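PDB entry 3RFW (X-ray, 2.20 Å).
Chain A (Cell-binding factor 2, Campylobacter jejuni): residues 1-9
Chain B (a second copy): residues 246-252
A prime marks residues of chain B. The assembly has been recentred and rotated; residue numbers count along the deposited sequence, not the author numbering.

Chain A (1-9) ATVATVNGK
Chain B (246-252) SAKVEYK

The N-terminal strand of one chain, Thr2 to Val6, pairs with residues 249′ to 251′ of the second copy as a short antiparallel sheet that crosses the subunit boundary. The strand axes approach to 4.7 Å, and their N-to-C directions differ by 166°. Ala4 lies opposite Tyr251′, Thr5 opposite Glu250′ and Val6 opposite Val249′, with CA–CA separations of 4.4, 5.3 and 4.7 Å. Together the two stretches bury 437 Å².

Four backbone hydrogen bonds fix this register. Thr5 and Glu250′ form the hydrogen-bonded pair: Thr5 N donates to Glu250′ O and Glu250′ N to Thr5 O, each at 3.0 Å. The ladder continues from Lys252′ N to Val3 O at 2.9 Å and, at the other end, from Asn7 N to Lys248′ O at 2.7 Å. At the intervening non-hydrogen-bonded pairs the backbones draw closer, and CA–H···O contacts fill the gaps: Ala4 CA lies 3.0 Å from Glu250′ O, Val6 CA 3.4 Å from Lys248′ O, and Val249′ CA 3.5 Å from Thr5 O. Residues 4 to 6 are extended, with phi/psi of -168/161, -128/147 and -133/118°; Val249′, Glu250′ and Tyr251′ lie near -120/122, -120/128 and -94/126°. Val3 departs from this pattern at -110/-11°.

Ala4, Val6, Val249′ and Tyr251′ share one face of the sheet. Val6 is in the t rotamer (chi1 -180°), as is Val249′ (172°). Val6 CG1 thereby lies 4.2 Å from Ala247′ CB and 4.5 Å from Val249′ CG2, a small apolar cluster in which Val6 is buried. The CA-to-CB bond of Ala247′ points toward the partner strand. Ala4, also buried, offers a methyl group to Tyr251′: Ala4 CB is 4.2 Å from Tyr251′ CD1. The ring, with chi1 -73° (m) and chi2 -81°, meets this methyl obliquely.

Thr5 and Glu250′ occupy the opposite face. Thr5 adopts p (chi1 66°), which places OG1 3.4 Å from Glu250′ CG and 2.6 Å from water 1. This water also accepts from Gly8 N at 3.1 Å and donates to Lys248′ O at 2.7 Å, so that carbonyl receives both the water and Asn7 N. The threonine hydroxyl thus links the strand to the following turn and to the partner chain through a single solvent molecule. Glu250′ has chi1 at -33°, between wells, and chi2 at -83° (m); its CB points to the Thr5 face, but its end leads away from the partner.

Beyond Val6 the chain reverses in a type I′ turn, closed by Val6 N to Lys9 O at 2.7 Å and Lys9 N to Val6 O at 2.9 Å. Asn7 (46/38°) and Gly8 (98/-23°) suit its positive phi values; at Gly8 a CB would be jammed against the preceding carbonyl oxygen. Asn7 is m (chi1 -63°), bringing the end of its side chain nearer Lys248′.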

# COMPACT_ATOMS: atom_id res chain seq x y z
N ALA A 1 39.18 -18.03 -5.24
CA ALA A 1 40.39 -17.17 -5.07
C ALA A 1 40.28 -16.34 -3.79
O ALA A 1 39.18 -15.98 -3.35
CB ALA A 1 40.58 -16.28 -6.27
N THR A 2 41.44 -16.01 -3.24
CA THR A 2 41.49 -15.37 -1.94
C THR A 2 41.43 -13.88 -2.12
O THR A 2 42.20 -13.33 -2.90
CB THR A 2 42.77 -15.75 -1.23
OG1 THR A 2 42.71 -17.14 -0.94
CG2 THR A 2 42.92 -14.97 0.06
N VAL A 3 40.48 -13.23 -1.47
CA VAL A 3 40.31 -11.79 -1.67
C VAL A 3 40.72 -11.07 -0.40
O VAL A 3 40.79 -9.85 -0.35
CB VAL A 3 38.84 -11.44 -2.06
CG1 VAL A 3 38.55 -11.93 -3.48
CG2 VAL A 3 37.85 -12.07 -1.07
N ALA A 4 40.92 -11.84 0.67
CA ALA A 4 41.30 -11.29 1.96
C ALA A 4 41.73 -12.40 2.89
O ALA A 4 41.36 -13.55 2.68
CB ALA A 4 40.16 -10.48 2.56
N THR A 5 42.46 -12.05 3.95
CA THR A 5 42.77 -12.98 5.03
C THR A 5 42.36 -12.27 6.28
O THR A 5 42.42 -11.04 6.35
CB THR A 5 44.30 -13.33 5.13
OG1 THR A 5 45.04 -12.16 5.50
CG2 THR A 5 44.85 -13.85 3.80
N VAL A 6 41.91 -13.03 7.25
CA VAL A 6 41.47 -12.50 8.52
C VAL A 6 42.10 -13.34 9.59
O VAL A 6 41.84 -14.54 9.65
CB VAL A 6 39.95 -12.62 8.69
CG1 VAL A 6 39.52 -12.04 10.06
CG2 VAL A 6 39.21 -11.88 7.57
N ASN A 7 42.94 -12.71 10.42
CA ASN A 7 43.81 -13.40 11.36
C ASN A 7 44.56 -14.58 10.73
O ASN A 7 44.75 -15.60 11.37
CB ASN A 7 43.05 -13.84 12.60
CG ASN A 7 42.48 -12.67 13.39
OD1 ASN A 7 41.42 -12.77 14.03
ND2 ASN A 7 43.21 -11.59 13.41
N GLY A 8 44.98 -14.44 9.48
CA GLY A 8 45.66 -15.54 8.78
C GLY A 8 44.80 -16.40 7.85
O GLY A 8 45.31 -17.01 6.91
N LYS A 9 43.48 -16.42 8.08
CA LYS A 9 42.60 -17.29 7.33
C LYS A 9 42.07 -16.60 6.08
O LYS A 9 41.50 -15.50 6.13
CB LYS A 9 41.44 -17.76 8.21
CG LYS A 9 40.31 -18.43 7.41
CD LYS A 9 39.12 -18.88 8.29
CE LYS A 9 37.94 -17.88 8.19
NZ LYS A 9 37.65 -17.57 6.78
N SER B 246 40.56 -5.10 16.41
CA SER B 246 40.89 -6.41 16.99
C SER B 246 41.43 -7.50 16.09
O SER B 246 42.29 -8.27 16.50
CB SER B 246 39.68 -6.95 17.73
OG SER B 246 39.97 -7.38 19.04
N ALA B 247 40.91 -7.59 14.87
CA ALA B 247 41.33 -8.61 13.92
C ALA B 247 42.45 -8.06 13.07
O ALA B 247 42.46 -6.89 12.78
CB ALA B 247 40.16 -9.03 12.99
N LYS B 248 43.29 -8.95 12.55
CA LYS B 248 44.26 -8.62 11.53
C LYS B 248 43.74 -9.00 10.15
O LYS B 248 43.66 -10.19 9.79
CB LYS B 248 45.57 -9.36 11.81
N VAL B 249 43.49 -7.97 9.35
CA VAL B 249 42.79 -8.05 8.09
C VAL B 249 43.66 -7.58 6.92
O VAL B 249 44.09 -6.44 6.90
CB VAL B 249 41.50 -7.20 8.15
CG1 VAL B 249 40.83 -7.12 6.77
CG2 VAL B 249 40.53 -7.78 9.20
N GLU B 250 43.88 -8.43 5.93
CA GLU B 250 44.59 -8.03 4.73
C GLU B 250 43.72 -8.20 3.47
O GLU B 250 43.23 -9.29 3.20
CB GLU B 250 45.90 -8.84 4.58
CG GLU B 250 46.59 -9.21 5.92
CD GLU B 250 47.45 -8.09 6.48
OE1 GLU B 250 47.93 -7.28 5.67
N TYR B 251 43.60 -7.15 2.66
CA TYR B 251 42.84 -7.22 1.41
C TYR B 251 43.73 -7.55 0.23
O TYR B 251 44.70 -6.83 -0.02
CB TYR B 251 42.09 -5.91 1.15
CG TYR B 251 40.92 -5.71 2.06
CD1 TYR B 251 39.70 -6.33 1.79
CD2 TYR B 251 41.06 -5.04 3.26
CE1 TYR B 251 38.62 -6.20 2.65
CE2 TYR B 251 39.98 -4.89 4.13
CZ TYR B 251 38.76 -5.50 3.82
OH TYR B 251 37.69 -5.38 4.68
N LYS B 252 43.38 -8.59 -0.52
CA LYS B 252 44.14 -9.01 -1.69
C LYS B 252 43.64 -8.37 -2.98
O LYS B 252 42.93 -7.36 -2.96
CB LYS B 252 44.13 -10.54 -1.82
O HOH W 1 45.10 -11.66 8.07